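Local atomic coordinates of nitrite reductase (Hyphomicrobium denitrificans, PDB entry 2DV6), a protein that probably reduces nitrite to nitric oxide at copper centres, with cytochrome c as the electron donor. Residues T146-D151 with R337-Y342; P286-E291 with G346-I351; L341-G346 with F403-A408; I367-D372 with G409-V414. All coordinates share one frame; numbering follows the deposited sequence.

Contact 1 (T146-D151 with R337-Y342); sequences TRDPAD and RSHPLY
The imidazole of His339 lies against Asp148, whose CA sits 3.7 Å from the ring centroid and only 8° off the ring normal. This is a CH-pi contact over the face. Ser338 CB covers the opposite face, so the ring is sandwiched. The His339 chi1 of 31° departs from the usual staggered values and sets the ring in this slot. Asp148 holds CG anti to its backbone N (chi1 -176°). Its carboxylate is then nearly parallel to the imidazole. Asp148 OD1 accepts from Ala150 N at 2.9 Å, an Asx turn at the start of the type I turn that runs from Asp148 to Asp151. Pro149 follows and presses its ring on the other segment. Its CD lies 3.5 Å from His339 CD2, and its CG meets Leu341 CD1 at 3.6 Å. Thr146 lies beside the ring, with its hydroxyl bonded to Asp144. Arg147 turns away from His339 and pairs with Asp151 in its own segment, NH2 to OD2 at 2.9 Å. The contact joins the loop between strands 125-131 and 163-178 to the end of helix 334-338 and the strand after it. Asp148 OD2 is 4.6 Å from His339 ND1. That nearby negative charge would probably make a protonated imidazole somewhat easier to keep, while Pro149 adds apolar packing against His339 and Leu341.

Contact 2 (P286-E291 with G346-I351); sequences PQVDRE and GETVRI
Arg350 reaches across to two acceptors on the other segment. Its chain bends at chi2 and chi3, which brings the guanidinium alongside Glu291, with its edge turned to Pro286 O. NH1 and NH2 both bond to Pro286 O, each at 2.9 Å. NE and NH1 grip Glu291 OE2 side-on, the NH1 bond being 2.9 Å long and part of a salt bridge. Glu291 OE1 has a second partner, Arg198. Val288 CG2 lies over one face of the guanidinium. An alanine in place of Arg350 would probably leave Pro286 O and the Glu291 carboxylate without these partners and open a gap beside Val288. The backbones are parallel neighbours in a mixed sheet of the cupredoxin fold, strands 290-299 and 348-357. Arg350 N bonds to Arg290 O at 2.8 Å. On the sheet face that also carries Val349, Arg290 runs extended and its NH1 makes a salt bridge to Glu347 OE1 at 2.6 Å. Glu347 OE2 also takes the backbone N-H of Ser344. Thr348 fixes the start of the pairing. Its N donates to the anti lone pair of Asp289 OD2 at 2.8 Å, nearly straight at 165°. Its CG2 presses on Val288 CG2 at 3.5 Å, a tight contact. A water joins Thr348 OG1, Asp289 OD2 and Gly346 O.

Contact 3 (L341-G346 with F403-A408); sequences LYASVG and FKIDRA. With K (potassium ion), chain J.
Gly346 N donates to Ile405 O at 2.7 Å, with the donor nearly on the line of the C=O bond (171°). It is the one hydrogen bond between the two segments. Beside it Ala343 CB touches Ile405 CD1 at 3.7 Å. Ile405 keeps CG1 anti to its carbonyl carbon (chi1 -59°), and this sends the CD1 end toward Ala343. Val345 lies over the backbone of the other segment, with CG2 3.8 Å from Asp406 O. Lys404 is extended, and its CE passes 4.0 Å from Gly346 O. Gly346 has backbone angles that a side chain would resist, since a CB would jam against the carbonyl O of Val345.

The next shell is a potassium site. Lys404 O and Asp406 OD2 each bind the ion at 2.4 Å. Glu369 and three waters complete it. Arg407 holds the end of the loop by gripping Ala408 O with NE, at 2.9 Å, and NH2, while its NH1 bonds to Lys435 O. On the outer side Asp406 and Arg407 pack on Thr227 and Pro229 of a neighbouring subunit. The contact thus ties the turn after strand 341-343 to the loop after strand 397-404. The ligands are all oxygens. Lys404 gives its carbonyl while its chain leads the amino group away, and the potassium probably offsets the repulsion between the carboxylates of Asp406 and Glu369.

Contact 4 (I367-D372 with G409-V414); sequences IGEIFD and GRYILV. With K (potassium ion), chain J.
Ile367 and Ile412 face each other as an antiparallel hydrogen-bonded pair. Ile367 N donates to Ile412 O at 2.8 Å, and the return bond from Ile412 N to Ile367 O is weak at 3.5 Å. A water bridges Ile367 O and Arg410 O. The apolar contacts lie on the sheet face of these two isoleucines. Ile367 CD1 meets Val414 CG1 at 3.8 Å and Ile412 CB at 4.0 Å. The pair joins strands 362-367 and 409-415 of a cupredoxin-type sheet, and Ile367 also packs on Asp222 of a neighbouring subunit.

The aromatic contact is edge-on. Tyr411 keeps CG anti to its carbonyl carbon (chi1 -59°), and the ring edge points at Gly368, whose O is 3.1 Å from Tyr411 CE2. A CB on Gly368 would crowd Tyr411 CD2. The hydroxyl of Tyr411 bonds to Arg407 O, and a water links it to Glu369 OE1. An alanine in place of Tyr411 would probably cost Arg407 O its hydroxyl partner, leave that water held by Glu369 alone of the two, and open a gap beside Gly368.

The ionic contact is with potassium. Glu369 bends at chi2 and binds the ion with both oxygens, OE1 at 2.6 Å and OE2 at 2.5 Å. Ile370 N donates to Glu369 OE2, which helps fix the carboxylate.

How the contacts relate
Contacts 2, 3 and 4 form a chain of neighbours, with centres about 9 Å (2 to 3) and 10 Å (3 to 4) apart. Contact 1 lies about 16 Å from each of them. Contacts 2 and 3 share Gly346, and Glu347 O probably takes a hydrogen bond from Ile405 N at 2.8 Å. Contacts 3 and 4 build the potassium site together, and Lys404 N probably bonds to Asp372 OD2 at 2.8 Å. Contact 4 comes nearest a copper: the Ile367 side chain is about 5 Å from the ion, and that of Val414 about 4 Å from that of His416. In contact 1, the side chain of Arg147 is about 11 Å from that of the copper ligand Met273.

Contact 1 (T146-D151 with R337-Y342)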
loop_
_atom_site.group_PDB
_atom_site.type_symbol
_atom_site.label_atom_id
_atom_site.label_comp_id
_atom_site.label_asym_id
_atom_site.label_seq_id
_atom_site.Cartn_x
_atom_site.Cartn_y
_atom_site.Cartn_z
ATOM N N THR A 146 13.464 21.637 33.727
ATOM C CA THR A 146 14.452 22.502 33.106
ATOM C C THR A 146 15.459 22.984 34.135
ATOM O O THR A 146 15.115 23.250 35.275
ATOM C CB THR A 146 13.811 23.748 32.457
ATOM O OG1 THR A 146 13.079 24.477 33.466
ATOM C CG2 THR A 146 12.841 23.338 31.298
ATOM N N ARG A 147 16.704 23.124 33.698
ATOM C CA ARG A 147 17.744 23.728 34.491
ATOM C C ARG A 147 17.745 25.212 34.138
ATOM O O ARG A 147 17.968 25.568 32.976
ATOM C CB ARG A 147 19.070 23.160 34.042
ATOM C CG ARG A 147 20.259 23.612 34.846
ATOM C CD ARG A 147 20.700 22.395 35.611
ATOM N NE ARG A 147 20.380 22.612 36.951
ATOM C CZ ARG A 147 20.231 21.674 37.870
ATOM N NH1 ARG A 147 20.282 20.394 37.586
ATOM N NH2 ARG A 147 19.967 22.080 39.100
ATOM N N ASP A 148 17.530 26.065 35.151
ATOM C CA ASP A 148 17.726 27.517 35.054
ATOM C C ASP A 148 19.200 27.763 34.662
ATOM O O ASP A 148 20.099 27.173 35.245
ATOM C CB ASP A 148 17.392 28.136 36.437
ATOM C CG ASP A 148 17.462 29.680 36.444
ATOM O OD1 ASP A 148 18.311 30.275 35.746
ATOM O OD2 ASP A 148 16.663 30.304 37.181
ATOM N N PRO A 149 19.466 28.552 33.613
ATOM C CA PRO A 149 20.865 28.714 33.215
ATOM C C PRO A 149 21.743 29.538 34.195
ATOM O O PRO A 149 22.981 29.550 34.048
ATOM C CB PRO A 149 20.767 29.442 31.871
ATOM C CG PRO A 149 19.437 30.255 32.002
ATOM C CD PRO A 149 18.537 29.276 32.722
ATOM N N ALA A 150 21.120 30.214 35.170
ATOM C CA ALA A 150 21.860 30.907 36.255
ATOM C C ALA A 150 22.165 29.982 37.423
ATOM O O ALA A 150 22.816 30.392 38.361
ATOM C CB ALA A 150 21.084 32.163 36.752
ATOM N N ASP A 151 21.689 28.741 37.358
ATOM C CA ASP A 151 21.834 27.764 38.435
ATOM C C ASP A 151 23.146 26.944 38.355
ATOM O O ASP A 151 23.156 25.783 37.901
ATOM C CB ASP A 151 20.624 26.829 38.406
ATOM C CG ASP A 151 20.604 25.827 39.561
ATOM O OD1 ASP A 151 21.410 25.967 40.516
ATOM O OD2 ASP A 151 19.765 24.897 39.497
ATOM N N ARG A 337 10.903 31.297 27.498
ATOM C CA ARG A 337 9.769 31.676 28.318
ATOM C C ARG A 337 9.974 31.259 29.788
ATOM O O ARG A 337 9.589 31.992 30.703
ATOM C CB ARG A 337 8.470 31.077 27.743
ATOM C CG ARG A 337 7.980 31.789 26.440
ATOM C CD ARG A 337 6.777 31.125 25.765
ATOM N NE ARG A 337 5.390 31.387 26.256
ATOM C CZ ARG A 337 5.000 32.382 27.053
ATOM N NH1 ARG A 337 3.725 32.493 27.398
ATOM N NH2 ARG A 337 5.877 33.280 27.508
ATOM N N SER A 338 10.585 30.102 30.020
ATOM C CA SER A 338 10.659 29.567 31.353
ATOM C C SER A 338 11.693 30.322 32.155
ATOM O O SER A 338 11.362 30.866 33.196
ATOM C CB SER A 338 10.903 28.069 31.351
ATOM O OG SER A 338 9.784 27.442 30.756
ATOM N N HIS A 339 12.937 30.356 31.678
ATOM C CA HIS A 339 13.967 31.172 32.310
ATOM C C HIS A 339 15.062 31.590 31.352
ATOM O O HIS A 339 16.118 30.939 31.263
ATOM C CB HIS A 339 14.587 30.445 33.509
ATOM C CG HIS A 339 14.605 28.971 33.346
ATOM N ND1 HIS A 339 13.896 28.120 34.178
ATOM C CD2 HIS A 339 15.214 28.190 32.420
ATOM C CE1 HIS A 339 14.070 26.878 33.761
ATOM N NE2 HIS A 339 14.865 26.892 32.698
ATOM N N PRO A 340 14.835 32.708 30.659
ATOM C CA PRO A 340 15.869 33.219 29.795
ATOM C C PRO A 340 17.099 33.582 30.611
ATOM O O PRO A 340 17.055 33.628 31.860
ATOM C CB PRO A 340 15.232 34.468 29.176
ATOM C CG PRO A 340 14.082 34.811 30.051
ATOM C CD PRO A 340 13.611 33.540 30.638
ATOM N N LEU A 341 18.208 33.781 29.918
ATOM C CA LEU A 341 19.368 34.424 30.505
ATOM C C LEU A 341 19.141 35.944 30.577
ATOM O O LEU A 341 18.497 36.526 29.716
ATOM C CB LEU A 341 20.628 34.108 29.699
ATOM C CG LEU A 341 21.206 32.694 29.520
ATOM C CD1 LEU A 341 20.238 31.745 28.778
ATOM C CD2 LEU A 341 22.567 32.802 28.783
ATOM N N TYR A 342 19.659 36.570 31.630
ATOM C CA TYR A 342 19.526 38.018 31.893
ATOM C C TYR A 342 20.904 38.557 32.218
ATOM O O TYR A 342 21.604 37.972 33.049
ATOM C CB TYR A 342 18.622 38.277 33.107
ATOM C CG TYR A 342 17.158 38.070 32.832
ATOM C CD1 TYR A 342 16.424 39.003 32.071
ATOM C CD2 TYR A 342 16.494 36.935 33.315
ATOM C CE1 TYR A 342 15.065 38.814 31.785
ATOM C CE2 TYR A 342 15.127 36.743 33.058
ATOM C CZ TYR A 342 14.427 37.684 32.294
ATOM O OH TYR A 342 13.084 37.476 32.046
#

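Contact 2 (P286-E291 with G346-I351)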
loop_
_atom_site.group_PDB
_atom_site.type_symbol
_atom_site.label_atom_id
_atom_site.label_comp_id
_atom_site.label_asym_id
_atom_site.label_seq_id
_atom_site.Cartn_x
_atom_site.Cartn_y
_atom_site.Cartn_z
ATOM N N PRO A 286 39.521 33.389 34.112
ATOM C CA PRO A 286 39.408 34.842 34.132
ATOM C C PRO A 286 38.091 35.253 34.775
ATOM O O PRO A 286 37.059 34.594 34.578
ATOM C CB PRO A 286 39.419 35.223 32.638
ATOM C CG PRO A 286 40.240 34.116 32.001
ATOM C CD PRO A 286 39.918 32.881 32.780
ATOM N N GLN A 287 38.143 36.316 35.566
ATOM C CA GLN A 287 36.973 36.797 36.274
ATOM C C GLN A 287 36.046 37.481 35.301
ATOM O O GLN A 287 36.466 38.180 34.382
ATOM C CB GLN A 287 37.371 37.769 37.379
ATOM C CG GLN A 287 38.311 37.130 38.416
ATOM C CD GLN A 287 37.682 36.975 39.806
ATOM O OE1 GLN A 287 38.325 37.314 40.820
ATOM N NE2 GLN A 287 36.426 36.467 39.863
ATOM N N VAL A 288 34.768 37.309 35.542
ATOM C CA VAL A 288 33.778 37.691 34.585
ATOM C C VAL A 288 32.648 38.196 35.475
ATOM O O VAL A 288 32.617 37.857 36.645
ATOM C CB VAL A 288 33.496 36.377 33.786
ATOM C CG1 VAL A 288 32.092 35.842 33.937
ATOM C CG2 VAL A 288 34.111 36.419 32.363
ATOM N N ASP A 289 31.742 39.008 34.949
ATOM C CA ASP A 289 30.596 39.511 35.713
ATOM C C ASP A 289 29.482 38.477 35.972
ATOM O O ASP A 289 28.811 38.492 37.020
ATOM C CB ASP A 289 30.028 40.737 34.999
ATOM C CG ASP A 289 31.029 41.878 34.941
ATOM O OD1 ASP A 289 31.486 42.268 36.029
ATOM O OD2 ASP A 289 31.407 42.367 33.841
ATOM N N ARG A 290 29.271 37.578 35.013
ATOM C CA ARG A 290 28.128 36.646 35.070
ATOM C C ARG A 290 28.463 35.383 34.279
ATOM O O ARG A 290 29.133 35.459 33.256
ATOM C CB ARG A 290 26.969 37.302 34.370
ATOM C CG ARG A 290 25.625 37.098 34.953
ATOM C CD ARG A 290 24.824 38.329 34.571
ATOM N NE ARG A 290 23.745 38.571 35.501
ATOM C CZ ARG A 290 23.751 39.506 36.437
ATOM N NH1 ARG A 290 24.775 40.337 36.566
ATOM N NH2 ARG A 290 22.703 39.623 37.229
ATOM N N GLU A 291 27.991 34.238 34.775
ATOM C CA GLU A 291 28.244 32.960 34.149
ATOM C C GLU A 291 26.916 32.261 33.968
ATOM O O GLU A 291 26.005 32.391 34.807
ATOM C CB GLU A 291 29.149 32.082 35.007
ATOM C CG GLU A 291 30.525 32.662 35.268
ATOM C CD GLU A 291 31.349 31.743 36.156
ATOM O OE1 GLU A 291 30.796 31.256 37.167
ATOM O OE2 GLU A 291 32.532 31.480 35.826
ATOM N N GLY A 346 27.478 46.364 29.368
ATOM C CA GLY A 346 28.826 46.459 29.932
ATOM C C GLY A 346 29.348 45.247 30.703
ATOM O O GLY A 346 30.530 45.184 31.018
ATOM N N GLU A 347 28.493 44.284 31.028
ATOM C CA GLU A 347 28.976 43.056 31.678
ATOM C C GLU A 347 29.746 42.141 30.729
ATOM O O GLU A 347 29.425 42.014 29.538
ATOM C CB GLU A 347 27.840 42.282 32.348
ATOM C CG GLU A 347 27.313 42.962 33.604
ATOM C CD GLU A 347 26.267 42.138 34.321
ATOM O OE1 GLU A 347 26.097 42.346 35.537
ATOM O OE2 GLU A 347 25.598 41.282 33.687
ATOM N N THR A 348 30.811 41.565 31.256
ATOM C CA THR A 348 31.474 40.464 30.618
ATOM C C THR A 348 30.783 39.211 31.147
ATOM O O THR A 348 30.641 39.026 32.371
ATOM C CB THR A 348 32.991 40.459 30.897
ATOM O OG1 THR A 348 33.575 41.584 30.233
ATOM C CG2 THR A 348 33.651 39.209 30.317
ATOM N N VAL A 349 30.368 38.372 30.205
ATOM C CA VAL A 349 29.542 37.211 30.451
ATOM C C VAL A 349 30.257 35.929 29.973
ATOM O O VAL A 349 31.029 35.939 29.017
ATOM C CB VAL A 349 28.185 37.444 29.766
ATOM C CG1 VAL A 349 27.626 36.230 29.168
ATOM C CG2 VAL A 349 27.210 38.138 30.732
ATOM N N ARG A 350 30.014 34.831 30.666
ATOM C CA ARG A 350 30.626 33.554 30.308
ATOM C C ARG A 350 29.495 32.536 30.199
ATOM O O ARG A 350 28.648 32.480 31.068
ATOM C CB ARG A 350 31.623 33.134 31.386
ATOM C CG ARG A 350 31.981 31.631 31.401
ATOM C CD ARG A 350 33.448 31.534 31.581
ATOM N NE ARG A 350 33.761 31.803 32.943
ATOM C CZ ARG A 350 34.818 32.466 33.377
ATOM N NH1 ARG A 350 34.928 32.577 34.678
ATOM N NH2 ARG A 350 35.745 32.975 32.546
ATOM N N ILE A 351 29.471 31.764 29.120
ATOM C CA ILE A 351 28.522 30.635 29.008
ATOM C C ILE A 351 29.361 29.351 28.993
ATOM O O ILE A 351 30.288 29.210 28.178
ATOM C CB ILE A 351 27.626 30.737 27.754
ATOM C CG1 ILE A 351 26.821 32.048 27.751
ATOM C CG2 ILE A 351 26.663 29.490 27.619
ATOM C CD1 ILE A 351 26.055 32.318 26.432
HETATM O O HOH W 1 32.835 44.020 31.517
#

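Contact 3 (L341-G346 with F403-A408)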
loop_
_atom_site.group_PDB
_atom_site.type_symbol
_atom_site.label_atom_id
_atom_site.label_comp_id
_atom_site.label_asym_id
_atom_site.label_seq_id
_atom_site.Cartn_x
_atom_site.Cartn_y
_atom_site.Cartn_z
ATOM N N LEU A 341 18.208 33.781 29.918
ATOM C CA LEU A 341 19.368 34.424 30.505
ATOM C C LEU A 341 19.141 35.944 30.577
ATOM O O LEU A 341 18.497 36.526 29.716
ATOM C CB LEU A 341 20.628 34.108 29.699
ATOM C CG LEU A 341 21.206 32.694 29.520
ATOM C CD1 LEU A 341 20.238 31.745 28.778
ATOM C CD2 LEU A 341 22.567 32.802 28.783
ATOM N N TYR A 342 19.659 36.570 31.630
ATOM C CA TYR A 342 19.526 38.018 31.893
ATOM C C TYR A 342 20.904 38.557 32.218
ATOM O O TYR A 342 21.604 37.972 33.049
ATOM C CB TYR A 342 18.622 38.277 33.107
ATOM C CG TYR A 342 17.158 38.070 32.832
ATOM C CD1 TYR A 342 16.424 39.003 32.071
ATOM C CD2 TYR A 342 16.494 36.935 33.315
ATOM C CE1 TYR A 342 15.065 38.814 31.785
ATOM C CE2 TYR A 342 15.127 36.743 33.058
ATOM C CZ TYR A 342 14.427 37.684 32.294
ATOM O OH TYR A 342 13.084 37.476 32.046
ATOM N N ALA A 343 21.314 39.636 31.552
ATOM C CA ALA A 343 22.554 40.340 31.939
ATOM C C ALA A 343 22.374 41.861 31.724
ATOM O O ALA A 343 21.309 42.290 31.301
ATOM C CB ALA A 343 23.772 39.803 31.165
ATOM N N SER A 344 23.392 42.665 32.069
ATOM C CA SER A 344 23.319 44.117 31.941
ATOM C C SER A 344 24.360 44.613 30.975
ATOM O O SER A 344 25.425 43.974 30.812
ATOM C CB SER A 344 23.553 44.794 33.294
ATOM O OG SER A 344 22.626 44.309 34.242
ATOM N N VAL A 345 24.080 45.761 30.349
ATOM C CA VAL A 345 25.059 46.341 29.413
ATOM C C VAL A 345 26.388 46.663 30.077
ATOM O O VAL A 345 26.426 47.057 31.242
ATOM C CB VAL A 345 24.483 47.468 28.471
ATOM C CG1 VAL A 345 23.099 47.846 28.827
ATOM C CG2 VAL A 345 25.409 48.674 28.371
ATOM N N GLY A 346 27.478 46.364 29.368
ATOM C CA GLY A 346 28.826 46.459 29.932
ATOM C C GLY A 346 29.348 45.247 30.703
ATOM O O GLY A 346 30.530 45.184 31.018
ATOM N N PHE A 403 32.196 36.917 26.506
ATOM C CA PHE A 403 32.070 38.120 25.714
ATOM C C PHE A 403 31.531 39.270 26.556
ATOM O O PHE A 403 30.713 39.086 27.460
ATOM C CB PHE A 403 31.162 37.898 24.508
ATOM C CG PHE A 403 29.864 37.244 24.838
ATOM C CD1 PHE A 403 28.693 37.985 24.866
ATOM C CD2 PHE A 403 29.801 35.857 25.090
ATOM C CE1 PHE A 403 27.482 37.391 25.141
ATOM C CE2 PHE A 403 28.604 35.242 25.363
ATOM C CZ PHE A 403 27.429 36.011 25.384
ATOM N N LYS A 404 32.020 40.459 26.240
ATOM C CA LYS A 404 31.488 41.677 26.814
ATOM C C LYS A 404 30.232 42.076 26.057
ATOM O O LYS A 404 30.217 42.106 24.825
ATOM C CB LYS A 404 32.537 42.804 26.775
ATOM C CG LYS A 404 31.957 44.118 27.277
ATOM C CD LYS A 404 33.007 45.171 27.456
ATOM C CE LYS A 404 32.336 46.536 27.687
ATOM N NZ LYS A 404 33.226 47.406 28.503
ATOM N N ILE A 405 29.172 42.358 26.798
ATOM C CA ILE A 405 27.947 42.864 26.207
ATOM C C ILE A 405 27.967 44.397 26.075
ATOM O O ILE A 405 27.739 45.101 27.042
ATOM C CB ILE A 405 26.738 42.384 27.018
ATOM C CG1 ILE A 405 26.710 40.845 27.033
ATOM C CG2 ILE A 405 25.436 42.945 26.440
ATOM C CD1 ILE A 405 25.786 40.286 28.088
ATOM N N ASP A 406 28.234 44.904 24.877
ATOM C CA ASP A 406 28.440 46.344 24.686
ATOM C C ASP A 406 27.154 47.154 24.722
ATOM O O ASP A 406 27.175 48.333 25.029
ATOM C CB ASP A 406 29.150 46.635 23.359
ATOM C CG ASP A 406 30.294 45.696 23.104
ATOM O OD1 ASP A 406 31.468 46.057 23.336
ATOM O OD2 ASP A 406 29.998 44.564 22.679
ATOM N N ARG A 407 26.036 46.535 24.388
ATOM C CA ARG A 407 24.798 47.272 24.306
ATOM C C ARG A 407 23.601 46.382 24.526
ATOM O O ARG A 407 23.724 45.158 24.587
ATOM C CB ARG A 407 24.700 48.012 22.962
ATOM C CG ARG A 407 24.704 47.132 21.726
ATOM C CD ARG A 407 23.818 47.776 20.690
ATOM N NE ARG A 407 22.427 47.617 21.101
ATOM C CZ ARG A 407 21.385 48.289 20.624
ATOM N NH1 ARG A 407 21.537 49.244 19.709
ATOM N NH2 ARG A 407 20.178 48.021 21.103
ATOM N N ALA A 408 22.446 47.019 24.643
ATOM C CA ALA A 408 21.203 46.383 24.998
ATOM C C ALA A 408 20.631 45.519 23.858
ATOM O O ALA A 408 20.939 45.728 22.699
ATOM C CB ALA A 408 20.198 47.462 25.395
HETATM K K K J . 30.562 42.241 22.478
HETATM O O HOH W 2 32.587 43.271 22.905
HETATM O O HOH W 3 30.762 42.573 20.026
HETATM O O HOH W 4 32.024 40.401 22.019
#

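Contact 4 (I367-D372 with G409-V414)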
loop_
_atom_site.group_PDB
_atom_site.type_symbol
_atom_site.label_atom_id
_atom_site.label_comp_id
_atom_site.label_asym_id
_atom_site.label_seq_id
_atom_site.Cartn_x
_atom_site.Cartn_y
_atom_site.Cartn_z
ATOM N N ILE A 367 23.221 35.198 18.487
ATOM C CA ILE A 367 22.880 36.160 17.437
ATOM C C ILE A 367 22.959 37.568 18.041
ATOM O O ILE A 367 22.381 37.803 19.119
ATOM C CB ILE A 367 21.423 35.906 16.945
ATOM C CG1 ILE A 367 21.278 34.488 16.385
ATOM C CG2 ILE A 367 20.962 36.972 15.941
ATOM C CD1 ILE A 367 19.869 34.181 15.856
ATOM N N GLY A 368 23.671 38.473 17.370
ATOM C CA GLY A 368 23.793 39.870 17.800
ATOM C C GLY A 368 25.026 40.116 18.643
ATOM O O GLY A 368 25.288 41.256 19.049
ATOM N N GLU A 369 25.792 39.052 18.921
ATOM C CA GLU A 369 27.027 39.203 19.675
ATOM C C GLU A 369 28.141 38.351 19.062
ATOM O O GLU A 369 27.888 37.575 18.141
ATOM C CB GLU A 369 26.807 38.850 21.164
ATOM C CG GLU A 369 26.707 40.050 22.083
ATOM C CD GLU A 369 28.005 40.857 22.145
ATOM O OE1 GLU A 369 28.007 41.974 22.716
ATOM O OE2 GLU A 369 29.052 40.409 21.616
ATOM N N ILE A 370 29.372 38.515 19.566
ATOM C CA ILE A 370 30.574 37.853 19.047
ATOM C C ILE A 370 31.360 37.323 20.259
ATOM O O ILE A 370 31.453 38.006 21.274
ATOM C CB ILE A 370 31.470 38.840 18.246
ATOM C CG1 ILE A 370 30.648 39.530 17.148
ATOM C CG2 ILE A 370 32.734 38.122 17.673
ATOM C CD1 ILE A 370 31.335 40.689 16.432
ATOM N N PHE A 371 31.856 36.095 20.193
ATOM C CA PHE A 371 32.664 35.582 21.289
ATOM C C PHE A 371 34.057 36.213 21.304
ATOM O O PHE A 371 34.802 36.093 20.345
ATOM C CB PHE A 371 32.766 34.055 21.226
ATOM C CG PHE A 371 31.416 33.356 21.087
ATOM C CD1 PHE A 371 31.213 32.414 20.087
ATOM C CD2 PHE A 371 30.378 33.613 22.002
ATOM C CE1 PHE A 371 29.965 31.755 19.977
ATOM C CE2 PHE A 371 29.158 32.967 21.901
ATOM C CZ PHE A 371 28.946 32.034 20.894
ATOM N N ASP A 372 34.376 36.899 22.403
ATOM C CA ASP A 372 35.683 37.491 22.607
ATOM C C ASP A 372 36.680 36.351 22.766
ATOM O O ASP A 372 37.723 36.385 22.141
ATOM C CB ASP A 372 35.689 38.395 23.843
ATOM C CG ASP A 372 34.848 39.700 23.655
ATOM O OD1 ASP A 372 34.656 40.162 22.496
ATOM O OD2 ASP A 372 34.376 40.256 24.688
ATOM N N GLY A 409 19.769 44.574 24.200
ATOM C CA GLY A 409 19.073 43.792 23.201
ATOM C C GLY A 409 18.617 42.428 23.692
ATOM O O GLY A 409 18.931 41.999 24.807
ATOM N N ARG A 410 17.840 41.755 22.853
ATOM C CA ARG A 410 17.522 40.391 23.109
ATOM C C ARG A 410 18.482 39.579 22.254
ATOM O O ARG A 410 18.309 39.489 21.050
ATOM C CB ARG A 410 16.099 40.101 22.686
ATOM C CG ARG A 410 15.808 38.631 22.600
ATOM C CD ARG A 410 14.898 38.293 23.673
ATOM N NE ARG A 410 13.567 38.194 23.144
ATOM C CZ ARG A 410 12.476 38.492 23.835
ATOM N NH1 ARG A 410 11.279 38.350 23.260
ATOM N NH2 ARG A 410 12.584 38.921 25.087
ATOM N N TYR A 411 19.492 39.002 22.887
ATOM C CA TYR A 411 20.425 38.115 22.199
ATOM C C TYR A 411 19.885 36.664 22.171
ATOM O O TYR A 411 19.186 36.215 23.083
ATOM C CB TYR A 411 21.813 38.240 22.828
ATOM C CG TYR A 411 22.288 39.686 22.740
ATOM C CD1 TYR A 411 22.049 40.598 23.788
ATOM C CD2 TYR A 411 22.922 40.157 21.589
ATOM C CE1 TYR A 411 22.474 41.928 23.695
ATOM C CE2 TYR A 411 23.339 41.471 21.479
ATOM C CZ TYR A 411 23.102 42.357 22.539
ATOM O OH TYR A 411 23.507 43.662 22.416
ATOM N N ILE A 412 20.204 35.952 21.101
ATOM C CA ILE A 412 19.553 34.672 20.825
ATOM C C ILE A 412 20.546 33.517 20.688
ATOM O O ILE A 412 21.352 33.494 19.763
ATOM C CB ILE A 412 18.620 34.799 19.624
ATOM C CG1 ILE A 412 17.730 36.079 19.772
ATOM C CG2 ILE A 412 17.742 33.526 19.448
ATOM C CD1 ILE A 412 16.942 36.404 18.495
ATOM N N LEU A 413 20.489 32.583 21.647
ATOM C CA LEU A 413 21.295 31.355 21.585
ATOM C C LEU A 413 20.683 30.393 20.551
ATOM O O LEU A 413 19.470 30.127 20.568
ATOM C CB LEU A 413 21.372 30.676 22.943
ATOM C CG LEU A 413 22.186 31.358 24.058
ATOM C CD1 LEU A 413 21.614 32.776 24.433
ATOM C CD2 LEU A 413 22.235 30.432 25.306
ATOM N N VAL A 414 21.523 29.914 19.636
ATOM C CA VAL A 414 21.085 28.994 18.574
ATOM C C VAL A 414 22.184 27.960 18.309
ATOM O O VAL A 414 23.360 28.228 18.593
ATOM C CB VAL A 414 20.736 29.714 17.237
ATOM C CG1 VAL A 414 19.631 30.759 17.418
ATOM C CG2 VAL A 414 21.952 30.349 16.577
HETATM K K K J . 30.562 42.241 22.478
HETATM O O HOH W 5 19.985 39.472 18.903
HETATM O O HOH W 6 26.245 43.952 22.841
HETATM O O HOH W 4 32.024 40.401 22.019
HETATM O O HOH W 3 30.762 42.573 20.026
HETATM O O HOH W 2 32.587 43.271 22.905
#